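Local coordinates for prepilin-like protein (Thermus thermophilus, PDB 6QVF), which is a type IV pilin tied to natural competence, and probably serves as a DNA receptor at the tip of a pilus, at residues A8-D13 against H126-K131; F98-A103 against V122-P127; V138-V143 against P154-G159. One frame throughout, in Å; residues are numbered along the deposited sequence.

All three contacts belong to the type IV pilin fold, in which a long N-terminal helix packs on an antiparallel sheet. Contacts 1 and 2 adjoin, their centres about 9 Å apart, and share H126 and P127 where strand 117-125 runs into its hairpin turn. Contact 1 is a surface contact of ring, guanidinium and proline carbons against the helix, whereas contact 2 is partly buried and combines backbone hydrogen bonds with aliphatic packing. Contact 3 lies on the other side of the chain's centre, about 31 Å from contact 2 between centres; it is buried and covalent, a disulfide just beyond strand 131-139, the sheet neighbour of strand 117-125.

Contact 1 of 3, residues A8-D13 against H126-K131; sequences ARFATD and HPRGPK
In the type IV pilin fold the N-terminal helix lies against the antiparallel sheet, and here its residues 8-13 meet the turn between strands 117-125 and 131-139. F10 carries the contact. The helix backbone puts its CB squarely over the H126 imidazole, 3.6 Å from the ring centroid, a CH-pi contact. With CG anti to the carbonyl carbon (chi1 -62°), the phenyl ring is directed toward R128 and crosses the imidazole obliquely, F10 CD1 lying 3.4 Å from H126 CE1. R128, bent at chi2 and chi3, curls across one phenyl face: its CB makes a second CH-pi contact over the face, CG lies above the rim, and the guanidinium, inclined by 54°, brings NH1 to 3.5 Å from F10 CZ. Beside the rings, P130 CG packs on F10 CB while P130 CB meets A11. A type I turn from H126 to G129 brings H126 and R128 together against F10, and G129 adopts a positive phi that a residue with a CB could hardly take. H126 has CG anti to its backbone N (chi1 -159°), and both ring nitrogens are engaged in the ring plane. ND1 accepts a nearly straight bond from R128 N at 3.0 Å, while a water lying 2.8 Å from H126 NE2 donates to D13 OD2.

Contact 2 of 3, residues F98-A103 against V122-P127; sequences FGIPVA and VTATHP
The imidazole of H126, which also neighbours F10 and R128, is met obliquely by the tip of I100, whose CD1 lies 3.7 Å from H126 CD2. I100 reaches it because CG1 is anti to the carbonyl carbon (chi1 -58°) and the chain then extends at chi2, leaving the other branch, CG2, to lie against A124 CB. Two pyrrolidine rings mark the open end of the strand pair. P127 CG rests 3.3 Å from G99 O, and P101 CD comes 3.1 Å from T125 O. The backbones of 100-103 and 122-125 run antiparallel, at 159°, as the central strands of the four-stranded pilin sheet. A103 and T123 form a hydrogen-bonded pair, V102 and A124 a non-hydrogen-bonded one. The bond from T125 N to P101 O, 3.0 Å long, enters almost along the C=O axis. At the hydrogen-bonded pair the two links differ: T123 N approaches A103 O in the carbonyl plane, whereas A103 N stands above the plane of the T123 carbonyl and makes a more bent bond. Three CA-H...O contacts accompany these bonds, with V122 CA 3.1 Å from A103 O. V102 and A124 point to the sheet face that helix 2-30 covers, where V102 touches A17 and V21. V102 CG1, anti to the backbone N (chi1 -174°), lies beside V122 CB, and the two side chains point the same way; V102 CG2 meets A124 CB at 4.0 Å. On the other face, partly exposed T123 turns its hydroxyl to a hydrogen bond with T133 OG1 on strand 131-139.

Contact 3 of 3, residues V138-V143 against P154-G159; sequences VTCYDV and PCPPPG
C140 places its sulfur between the backbone N and the carbonyl carbon, the crowded position (chi1 55°), while C155 holds SG anti to its carbonyl carbon (chi1 -62°). These settings bring the sulfurs together as a disulfide of 2.1 Å between C140 SG and C155 SG, with a torsion of 95° about the S-S bond, close to the relaxed right angle. Y141 starts away from the partner segment, but with CG anti to its carbonyl carbon its ring swings over the bridge. C155 SG then sits above the centre of the phenol, 3.7 Å from the ring centroid and nearly on its normal, a sulfur-aromatic contact across the face. At the edge of the same ring, in its plane, lies T139 OG1. That oxygen also accepts a bond from Y141 N in an ST turn, and D142 OD2 takes a nearly straight bond, 3.0 Å long, from T139 N, which comes from above the carboxylate plane. Together these bonds hold the turn that follows the strand. Beside the disulfide, V143 and P154 meet tip to tip; V143 CG2, in the crowded position, is only 3.4 Å from P154 CD, tight for two carbons. P154, preceded by a cis peptide bond, also packs its CG near C140 CB at 4.2 Å. V143 and P154 both touch F58, while F60 and V61 of helix 59-66 touch C140 and P154 respectively, and Q77 NE2 bonds to P154 O. The bridge thus closes a loop of fourteen residues after the last strand of the four-stranded sheet, an arrangement reminiscent of the disulfide-bounded D-region of type IV pilins.

Contact 1 of 3, residues A8-D13 against H126-K131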
ATOM      1  N   ALA B   8      12.874 -16.125   8.830  1.00 23.60           N
ATOM      2  CA  ALA B   8      13.350 -14.816   8.328  1.00 27.66           C
ATOM      3  C   ALA B   8      13.757 -14.927   6.853  1.00 28.11           C
ATOM      4  O   ALA B   8      13.529 -14.022   6.054  1.00 27.75           O
ATOM      5  CB  ALA B   8      14.481 -14.282   9.174  1.00 30.96           C
ATOM      6  N   ARG B   9      14.337 -16.059   6.470  1.00 30.57           N
ATOM      7  CA  ARG B   9      14.742 -16.272   5.101  1.00 29.56           C
ATOM      8  C   ARG B   9      13.507 -16.394   4.209  1.00 25.08           C
ATOM      9  O   ARG B   9      13.466 -15.804   3.131  1.00 27.19           O
ATOM     10  CB  ARG B   9      15.604 -17.525   4.977  1.00 33.32           C
ATOM     11  CG  ARG B   9      17.077 -17.267   5.230  1.00 37.96           C
ATOM     12  CD  ARG B   9      17.917 -18.467   4.814  1.00 49.01           C
ATOM     13  NE  ARG B   9      17.374 -19.721   5.336  1.00 53.03           N
ATOM     14  CZ  ARG B   9      17.730 -20.255   6.498  1.00 57.51           C
ATOM     15  NH1 ARG B   9      18.606 -19.609   7.242  1.00 59.84           N
ATOM     16  NH2 ARG B   9      17.239 -21.420   6.901  1.00 53.64           N
ATOM     17  N   PHE B  10      12.523 -17.169   4.659  1.00 24.91           N
ATOM     18  CA  PHE B  10      11.268 -17.345   3.930  1.00 25.14           C
ATOM     19  C   PHE B  10      10.554 -15.992   3.797  1.00 26.33           C
ATOM     20  O   PHE B  10       9.962 -15.686   2.757  1.00 23.52           O
ATOM     21  CB  PHE B  10      10.341 -18.340   4.619  1.00 26.67           C
ATOM     22  CG  PHE B  10      10.890 -19.738   4.725  1.00 27.75           C
ATOM     23  CD1 PHE B  10      11.662 -20.275   3.707  1.00 28.92           C
ATOM     24  CD2 PHE B  10      10.616 -20.516   5.833  1.00 30.60           C
ATOM     25  CE1 PHE B  10      12.165 -21.564   3.810  1.00 35.40           C
ATOM     26  CE2 PHE B  10      11.122 -21.796   5.936  1.00 33.26           C
ATOM     27  CZ  PHE B  10      11.893 -22.318   4.926  1.00 38.69           C
ATOM     28  N   ALA B  11      10.628 -15.169   4.843  1.00 22.10           N
ATOM     29  CA  ALA B  11       9.980 -13.826   4.763  1.00 23.62           C
ATOM     30  C   ALA B  11      10.689 -12.933   3.740  1.00 20.58           C
ATOM     31  O   ALA B  11      10.059 -12.191   2.985  1.00 21.73           O
ATOM     32  CB  ALA B  11       9.994 -13.147   6.099  1.00 22.57           C
ATOM     33  N   THR B  12      12.014 -13.005   3.695  1.00 21.63           N
ATOM     34  CA  THR B  12      12.794 -12.263   2.722  1.00 21.41           C
ATOM     35  C   THR B  12      12.418 -12.704   1.301  1.00 23.12           C
ATOM     36  O   THR B  12      12.237 -11.881   0.402  1.00 19.99           O
ATOM     37  CB  THR B  12      14.293 -12.497   2.946  1.00 26.17           C
ATOM     38  OG1 THR B  12      14.674 -11.872   4.170  1.00 28.42           O
ATOM     39  CG2 THR B  12      15.133 -11.935   1.824  1.00 28.73           C
ATOM     40  N   ASP B  13      12.280 -14.009   1.106  1.00 22.09           N
ATOM     41  CA  ASP B  13      11.900 -14.587  -0.190  1.00 23.42           C
ATOM     42  C   ASP B  13      10.478 -14.162  -0.598  1.00 22.68           C
ATOM     43  O   ASP B  13      10.219 -13.830  -1.762  1.00 19.97           O
ATOM     44  CB  ASP B  13      11.999 -16.104  -0.176  1.00 26.18           C
ATOM     45  CG  ASP B  13      13.415 -16.614   0.013  1.00 29.42           C
ATOM     46  OD1 ASP B  13      14.381 -15.819  -0.182  1.00 29.02           O
ATOM     47  OD2 ASP B  13      13.535 -17.807   0.365  1.00 35.06           O
ATOM     48  N   HIS B 126       4.084 -17.341   1.594  1.00 22.09           N
ATOM     49  CA  HIS B 126       5.087 -18.409   1.546  1.00 24.34           C
ATOM     50  C   HIS B 126       4.445 -19.692   2.031  1.00 25.62           C
ATOM     51  O   HIS B 126       3.695 -19.681   3.005  1.00 26.51           O
ATOM     52  CB  HIS B 126       6.298 -18.086   2.414  1.00 25.83           C
ATOM     53  CG  HIS B 126       7.504 -18.861   2.032  1.00 27.16           C
ATOM     54  ND1 HIS B 126       7.682 -20.202   2.377  1.00 27.46           N
ATOM     55  CD2 HIS B 126       8.594 -18.483   1.327  1.00 25.66           C
ATOM     56  CE1 HIS B 126       8.835 -20.593   1.886  1.00 32.32           C
ATOM     57  NE2 HIS B 126       9.433 -19.561   1.260  1.00 29.17           N
ATOM     58  N   PRO B 127       4.702 -20.823   1.340  1.00 27.47           N
ATOM     59  CA  PRO B 127       4.163 -22.109   1.774  1.00 28.65           C
ATOM     60  C   PRO B 127       4.571 -22.482   3.206  1.00 29.12           C
ATOM     61  O   PRO B 127       3.862 -23.234   3.864  1.00 33.89           O
ATOM     62  CB  PRO B 127       4.742 -23.120   0.778  1.00 31.45           C
ATOM     63  CG  PRO B 127       5.175 -22.301  -0.413  1.00 34.81           C
ATOM     64  CD  PRO B 127       5.435 -20.892   0.068  1.00 25.15           C
ATOM     65  N   ARG B 128       5.697 -21.949   3.691  1.00 27.83           N
ATOM     66  CA  ARG B 128       6.133 -22.256   5.040  1.00 30.92           C
ATOM     67  C   ARG B 128       5.635 -21.221   6.061  1.00 31.78           C
ATOM     68  O   ARG B 128       6.050 -21.278   7.212  1.00 31.15           O
ATOM     69  CB  ARG B 128       7.657 -22.349   5.034  1.00 31.64           C
ATOM     70  CG  ARG B 128       8.200 -23.485   4.172  1.00 38.30           C
ATOM     71  CD  ARG B 128       7.776 -24.841   4.701  1.00 43.18           C
ATOM     72  NE  ARG B 128       8.472 -25.098   5.943  1.00 50.19           N
ATOM     73  CZ  ARG B 128       9.752 -25.412   6.003  1.00 51.83           C
ATOM     74  NH1 ARG B 128      10.479 -25.481   4.897  1.00 58.54           N
ATOM     75  NH2 ARG B 128      10.295 -25.668   7.170  1.00 58.51           N
ATOM     76  N   GLY B 129       4.813 -20.245   5.631  1.00 29.45           N
ATOM     77  CA  GLY B 129       4.106 -19.383   6.591  1.00 27.44           C
ATOM     78  C   GLY B 129       4.143 -17.890   6.255  1.00 24.41           C
ATOM     79  O   GLY B 129       3.087 -17.247   6.199  1.00 28.08           O
ATOM     80  N   PRO B 130       5.337 -17.265   6.177  1.00 24.39           N
ATOM     81  CA  PRO B 130       5.415 -15.801   6.057  1.00 23.05           C
ATOM     82  C   PRO B 130       4.625 -15.209   4.893  1.00 23.50           C
ATOM     83  O   PRO B 130       4.683 -15.699   3.748  1.00 22.94           O
ATOM     84  CB  PRO B 130       6.909 -15.502   5.945  1.00 22.24           C
ATOM     85  CG  PRO B 130       7.560 -16.694   6.651  1.00 25.04           C
ATOM     86  CD  PRO B 130       6.667 -17.879   6.333  1.00 24.50           C
ATOM     87  N   LYS B 131       3.903 -14.143   5.225  1.00 19.68           N
ATOM     88  CA  LYS B 131       3.104 -13.373   4.262  1.00 19.56           C
ATOM     89  C   LYS B 131       3.692 -11.970   4.151  1.00 18.75           C
ATOM     90  O   LYS B 131       4.158 -11.375   5.158  1.00 18.90           O
ATOM     91  CB  LYS B 131       1.650 -13.266   4.717  1.00 24.54           C
ATOM     92  CG  LYS B 131       0.884 -14.582   4.693  1.00 30.92           C
ATOM     93  CD  LYS B 131      -0.485 -14.507   5.340  1.00 34.15           C
ATOM     94  CE  LYS B 131      -1.383 -13.469   4.716  1.00 41.74           C
ATOM     95  NZ  LYS B 131      -1.131 -12.142   5.334  1.00 48.20           N
TER
HETATM   96  O   HOH W   1      11.756 -19.695  -0.252  1.00 31.14           O

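Contact 2 of 3, residues F98-A103 against V122-P127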
ATOM      1  N   PHE B  98       8.983 -18.804  -7.725  1.00 33.26           N
ATOM      2  CA  PHE B  98       9.832 -19.766  -6.969  1.00 38.07           C
ATOM      3  C   PHE B  98       9.017 -20.447  -5.862  1.00 32.86           C
ATOM      4  O   PHE B  98       9.453 -20.513  -4.699  1.00 37.85           O
ATOM      5  CB  PHE B  98      11.057 -19.051  -6.393  1.00 39.78           C
ATOM      6  CG  PHE B  98      11.949 -18.433  -7.441  1.00 46.07           C
ATOM      7  CD1 PHE B  98      12.474 -19.217  -8.461  1.00 50.68           C
ATOM      8  CD2 PHE B  98      12.223 -17.070  -7.447  1.00 48.28           C
ATOM      9  CE1 PHE B  98      13.295 -18.660  -9.427  1.00 56.05           C
ATOM     10  CE2 PHE B  98      13.039 -16.517  -8.427  1.00 52.05           C
ATOM     11  CZ  PHE B  98      13.567 -17.312  -9.419  1.00 54.72           C
ATOM     12  N   GLY B  99       7.839 -20.944  -6.240  1.00 29.59           N
ATOM     13  CA  GLY B  99       6.984 -21.724  -5.388  1.00 31.37           C
ATOM     14  C   GLY B  99       6.187 -20.890  -4.414  1.00 31.05           C
ATOM     15  O   GLY B  99       5.511 -21.462  -3.581  1.00 30.20           O
ATOM     16  N   ILE B 100       6.236 -19.553  -4.553  1.00 27.37           N
ATOM     17  CA  ILE B 100       5.519 -18.663  -3.658  1.00 23.61           C
ATOM     18  C   ILE B 100       4.362 -18.038  -4.425  1.00 21.34           C
ATOM     19  O   ILE B 100       4.574 -17.266  -5.350  1.00 23.63           O
ATOM     20  CB  ILE B 100       6.432 -17.582  -3.067  1.00 22.87           C
ATOM     21  CG1 ILE B 100       7.611 -18.176  -2.297  1.00 26.13           C
ATOM     22  CG2 ILE B 100       5.610 -16.630  -2.190  1.00 22.14           C
ATOM     23  CD1 ILE B 100       8.748 -17.202  -2.110  1.00 24.99           C
ATOM     24  N   PRO B 101       3.109 -18.374  -4.070  1.00 22.45           N
ATOM     25  CA  PRO B 101       1.953 -17.743  -4.695  1.00 21.49           C
ATOM     26  C   PRO B 101       1.869 -16.270  -4.275  1.00 20.70           C
ATOM     27  O   PRO B 101       1.912 -15.967  -3.097  1.00 22.74           O
ATOM     28  CB  PRO B 101       0.733 -18.501  -4.160  1.00 24.12           C
ATOM     29  CG  PRO B 101       1.255 -19.507  -3.151  1.00 32.73           C
ATOM     30  CD  PRO B 101       2.740 -19.280  -2.979  1.00 27.83           C
ATOM     31  N   VAL B 102       1.640 -15.392  -5.263  1.00 19.50           N
ATOM     32  CA  VAL B 102       1.438 -14.011  -5.041  1.00 18.90           C
ATOM     33  C   VAL B 102       0.090 -13.615  -5.641  1.00 17.67           C
ATOM     34  O   VAL B 102      -0.054 -13.570  -6.872  1.00 19.60           O
ATOM     35  CB  VAL B 102       2.565 -13.178  -5.678  1.00 19.22           C
ATOM     36  CG1 VAL B 102       2.406 -11.723  -5.298  1.00 18.39           C
ATOM     37  CG2 VAL B 102       3.957 -13.700  -5.266  1.00 19.58           C
ATOM     38  N   ALA B 103      -0.882 -13.285  -4.779  1.00 17.44           N
ATOM     39  CA  ALA B 103      -2.158 -12.701  -5.221  1.00 16.95           C
ATOM     40  C   ALA B 103      -1.883 -11.263  -5.625  1.00 16.85           C
ATOM     41  O   ALA B 103      -1.097 -10.563  -4.972  1.00 16.51           O
ATOM     42  CB  ALA B 103      -3.166 -12.751  -4.130  1.00 19.25           C
ATOM     43  N   VAL B 122      -0.492  -6.499  -3.756  1.00 15.23           N
ATOM     44  CA  VAL B 122      -0.057  -7.869  -3.849  1.00 15.42           C
ATOM     45  C   VAL B 122       0.112  -8.465  -2.458  1.00 15.56           C
ATOM     46  O   VAL B 122       0.500  -7.780  -1.524  1.00 15.20           O
ATOM     47  CB  VAL B 122       1.243  -8.001  -4.659  1.00 14.28           C
ATOM     48  CG1 VAL B 122       1.078  -7.377  -6.039  1.00 15.87           C
ATOM     49  CG2 VAL B 122       2.436  -7.431  -3.925  1.00 15.71           C
ATOM     50  N   THR B 123      -0.144  -9.765  -2.385  1.00 14.79           N
ATOM     51  CA  THR B 123       0.132 -10.512  -1.163  1.00 15.25           C
ATOM     52  C   THR B 123       0.829 -11.823  -1.520  1.00 16.36           C
ATOM     53  O   THR B 123       0.224 -12.686  -2.206  1.00 17.74           O
ATOM     54  CB  THR B 123      -1.140 -10.787  -0.367  1.00 17.34           C
ATOM     55  OG1 THR B 123      -1.772  -9.592   0.082  1.00 19.02           O
ATOM     56  CG2 THR B 123      -0.873 -11.649   0.859  1.00 17.45           C
ATOM     57  N   ALA B 124       2.068 -11.948  -1.045  1.00 16.67           N
ATOM     58  CA  ALA B 124       2.851 -13.190  -1.204  1.00 18.38           C
ATOM     59  C   ALA B 124       2.650 -14.057   0.035  1.00 20.52           C
ATOM     60  O   ALA B 124       2.813 -13.578   1.136  1.00 20.83           O
ATOM     61  CB  ALA B 124       4.304 -12.888  -1.352  1.00 19.99           C
ATOM     62  N   THR B 125       2.227 -15.299  -0.156  1.00 19.23           N
ATOM     63  CA  THR B 125       2.031 -16.200   0.987  1.00 19.96           C
ATOM     64  C   THR B 125       3.003 -17.365   0.818  1.00 23.10           C
ATOM     65  O   THR B 125       2.801 -18.230  -0.058  1.00 23.50           O
ATOM     66  CB  THR B 125       0.600 -16.741   1.048  1.00 22.58           C
ATOM     67  OG1 THR B 125      -0.343 -15.685   1.244  1.00 24.90           O
ATOM     68  CG2 THR B 125       0.444 -17.764   2.150  1.00 27.01           C
ATOM     69  N   HIS B 126       4.084 -17.341   1.594  1.00 22.09           N
ATOM     70  CA  HIS B 126       5.087 -18.409   1.546  1.00 24.34           C
ATOM     71  C   HIS B 126       4.445 -19.692   2.031  1.00 25.62           C
ATOM     72  O   HIS B 126       3.695 -19.681   3.005  1.00 26.51           O
ATOM     73  CB  HIS B 126       6.298 -18.086   2.414  1.00 25.83           C
ATOM     74  CG  HIS B 126       7.504 -18.861   2.032  1.00 27.16           C
ATOM     75  ND1 HIS B 126       7.682 -20.202   2.377  1.00 27.46           N
ATOM     76  CD2 HIS B 126       8.594 -18.483   1.327  1.00 25.66           C
ATOM     77  CE1 HIS B 126       8.835 -20.593   1.886  1.00 32.32           C
ATOM     78  NE2 HIS B 126       9.433 -19.561   1.260  1.00 29.17           N
ATOM     79  N   PRO B 127       4.702 -20.823   1.340  1.00 27.47           N
ATOM     80  CA  PRO B 127       4.163 -22.109   1.774  1.00 28.65           C
ATOM     81  C   PRO B 127       4.571 -22.482   3.206  1.00 29.12           C
ATOM     82  O   PRO B 127       3.862 -23.234   3.864  1.00 33.89           O
ATOM     83  CB  PRO B 127       4.742 -23.120   0.778  1.00 31.45           C
ATOM     84  CG  PRO B 127       5.175 -22.301  -0.413  1.00 34.81           C
ATOM     85  CD  PRO B 127       5.435 -20.892   0.068  1.00 25.15           C
TER

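Contact 3 of 3, residues V138-V143 against P154-G159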
ATOM      1  N   VAL B 138      -0.812   4.682  -7.916  1.00 13.93           N
ATOM      2  CA  VAL B 138      -0.442   5.321  -9.162  1.00 13.05           C
ATOM      3  C   VAL B 138      -1.539   6.322  -9.515  1.00 14.98           C
ATOM      4  O   VAL B 138      -2.710   5.951  -9.527  1.00 16.32           O
ATOM      5  CB  VAL B 138      -0.270   4.276 -10.285  1.00 14.55           C
ATOM      6  CG1 VAL B 138       0.191   4.940 -11.552  1.00 17.80           C
ATOM      7  CG2 VAL B 138       0.718   3.160  -9.917  1.00 18.34           C
ATOM      8  N   THR B 139      -1.168   7.539  -9.878  1.00 15.72           N
ATOM      9  CA  THR B 139      -2.126   8.507 -10.336  1.00 16.54           C
ATOM     10  C   THR B 139      -1.906   8.805 -11.805  1.00 17.26           C
ATOM     11  O   THR B 139      -0.874   8.496 -12.413  1.00 15.61           O
ATOM     12  CB  THR B 139      -2.136   9.811  -9.538  1.00 18.53           C
ATOM     13  OG1 THR B 139      -1.044  10.628  -9.969  1.00 19.82           O
ATOM     14  CG2 THR B 139      -2.040   9.577  -8.046  1.00 19.10           C
ATOM     15  N   CYS B 140      -2.924   9.432 -12.383  1.00 16.26           N
ATOM     16  CA  CYS B 140      -2.885   9.806 -13.767  1.00 17.18           C
ATOM     17  C   CYS B 140      -1.752  10.784 -14.042  1.00 15.61           C
ATOM     18  O   CYS B 140      -1.320  10.888 -15.168  1.00 18.33           O
ATOM     19  CB  CYS B 140      -4.241  10.351 -14.225  1.00 17.98           C
ATOM     20  SG  CYS B 140      -4.842  11.727 -13.212  1.00 22.21           S
ATOM     21  N   TYR B 141      -1.265  11.480 -13.022  1.00 16.29           N
ATOM     22  CA  TYR B 141      -0.202  12.413 -13.150  1.00 17.44           C
ATOM     23  C   TYR B 141       1.157  11.729 -13.294  1.00 18.56           C
ATOM     24  O   TYR B 141       2.161  12.397 -13.610  1.00 20.39           O
ATOM     25  CB  TYR B 141      -0.177  13.389 -11.976  1.00 19.33           C
ATOM     26  CG  TYR B 141      -1.400  14.276 -11.927  1.00 24.83           C
ATOM     27  CD1 TYR B 141      -1.510  15.327 -12.806  1.00 29.14           C
ATOM     28  CD2 TYR B 141      -2.486  13.992 -11.113  1.00 29.45           C
ATOM     29  CE1 TYR B 141      -2.617  16.149 -12.811  1.00 39.38           C
ATOM     30  CE2 TYR B 141      -3.618  14.798 -11.117  1.00 32.89           C
ATOM     31  CZ  TYR B 141      -3.684  15.879 -11.977  1.00 37.54           C
ATOM     32  OH  TYR B 141      -4.785  16.695 -12.003  1.00 51.78           O
ATOM     33  N   ASP B 142       1.219  10.420 -13.040  1.00 16.03           N
ATOM     34  CA  ASP B 142       2.481   9.714 -13.044  1.00 14.89           C
ATOM     35  C   ASP B 142       2.895   9.170 -14.415  1.00 16.47           C
ATOM     36  O   ASP B 142       4.030   8.640 -14.549  1.00 16.67           O
ATOM     37  CB  ASP B 142       2.411   8.551 -12.052  1.00 15.00           C
ATOM     38  CG  ASP B 142       2.209   9.024 -10.621  1.00 17.26           C
ATOM     39  OD1 ASP B 142       2.640  10.162 -10.296  1.00 20.52           O
ATOM     40  OD2 ASP B 142       1.717   8.211  -9.794  1.00 18.91           O
ATOM     41  N   VAL B 143       2.014   9.293 -15.435  1.00 17.30           N
ATOM     42  CA  VAL B 143       2.393   8.808 -16.743  1.00 17.33           C
ATOM     43  C   VAL B 143       3.378   9.817 -17.365  1.00 15.83           C
ATOM     44  O   VAL B 143       3.488  10.927 -16.911  1.00 16.46           O
ATOM     45  CB  VAL B 143       1.176   8.568 -17.663  1.00 15.99           C
ATOM     46  CG1 VAL B 143       0.237   7.533 -17.099  1.00 17.09           C
ATOM     47  CG2 VAL B 143       0.448   9.826 -17.998  1.00 17.94           C
ATOM     48  N   PRO B 154      -4.011  11.384 -19.211  1.00 17.16           N
ATOM     49  CA  PRO B 154      -5.175  10.529 -19.024  1.00 18.03           C
ATOM     50  C   PRO B 154      -6.022  10.783 -17.777  1.00 17.57           C
ATOM     51  O   PRO B 154      -6.832   9.909 -17.375  1.00 19.19           O
ATOM     52  CB  PRO B 154      -4.557   9.139 -18.874  1.00 18.32           C
ATOM     53  CG  PRO B 154      -3.240   9.417 -18.166  1.00 17.26           C
ATOM     54  CD  PRO B 154      -2.791  10.775 -18.671  1.00 19.04           C
ATOM     55  N   CYS B 155      -5.840  11.941 -17.148  1.00 15.91           N
ATOM     56  CA  CYS B 155      -6.711  12.304 -16.025  1.00 17.85           C
ATOM     57  C   CYS B 155      -8.120  12.550 -16.530  1.00 20.94           C
ATOM     58  O   CYS B 155      -8.332  13.141 -17.593  1.00 20.89           O
ATOM     59  CB  CYS B 155      -6.242  13.543 -15.301  1.00 20.93           C
ATOM     60  SG  CYS B 155      -4.602  13.368 -14.536  1.00 23.67           S
ATOM     61  N   PRO B 156      -9.131  12.126 -15.764  1.00 19.42           N
ATOM     62  CA  PRO B 156     -10.515  12.408 -16.121  1.00 19.07           C
ATOM     63  C   PRO B 156     -10.846  13.855 -15.790  1.00 21.64           C
ATOM     64  O   PRO B 156     -10.203  14.484 -14.958  1.00 24.99           O
ATOM     65  CB  PRO B 156     -11.302  11.457 -15.244  1.00 20.06           C
ATOM     66  CG  PRO B 156     -10.453  11.352 -14.003  1.00 26.86           C
ATOM     67  CD  PRO B 156      -9.007  11.399 -14.486  1.00 21.12           C
ATOM     68  N   PRO B 157     -11.898  14.421 -16.408  1.00 21.89           N
ATOM     69  CA  PRO B 157     -12.396  15.714 -15.969  1.00 23.88           C
ATOM     70  C   PRO B 157     -13.016  15.543 -14.591  1.00 24.19           C
ATOM     71  O   PRO B 157     -13.366  14.434 -14.182  1.00 23.74           O
ATOM     72  CB  PRO B 157     -13.447  16.072 -17.016  1.00 24.67           C
ATOM     73  CG  PRO B 157     -13.951  14.728 -17.463  1.00 22.37           C
ATOM     74  CD  PRO B 157     -12.740  13.798 -17.431  1.00 23.42           C
ATOM     75  N   PRO B 158     -13.195  16.640 -13.837  1.00 27.77           N
ATOM     76  CA  PRO B 158     -13.915  16.551 -12.571  1.00 27.76           C
ATOM     77  C   PRO B 158     -15.257  15.819 -12.739  1.00 26.41           C
ATOM     78  O   PRO B 158     -16.020  16.103 -13.626  1.00 28.58           O
ATOM     79  CB  PRO B 158     -14.095  18.012 -12.144  1.00 30.24           C
ATOM     80  CG  PRO B 158     -13.024  18.762 -12.885  1.00 35.07           C
ATOM     81  CD  PRO B 158     -12.745  18.003 -14.167  1.00 30.66           C
ATOM     82  N   GLY B 159     -15.504  14.832 -11.876  1.00 24.87           N
ATOM     83  CA  GLY B 159     -16.715  14.054 -11.930  1.00 24.25           C
ATOM     84  C   GLY B 159     -16.719  12.950 -12.976  1.00 25.77           C
ATOM     85  O   GLY B 159     -17.735  12.226 -13.136  1.00 28.54           O
TER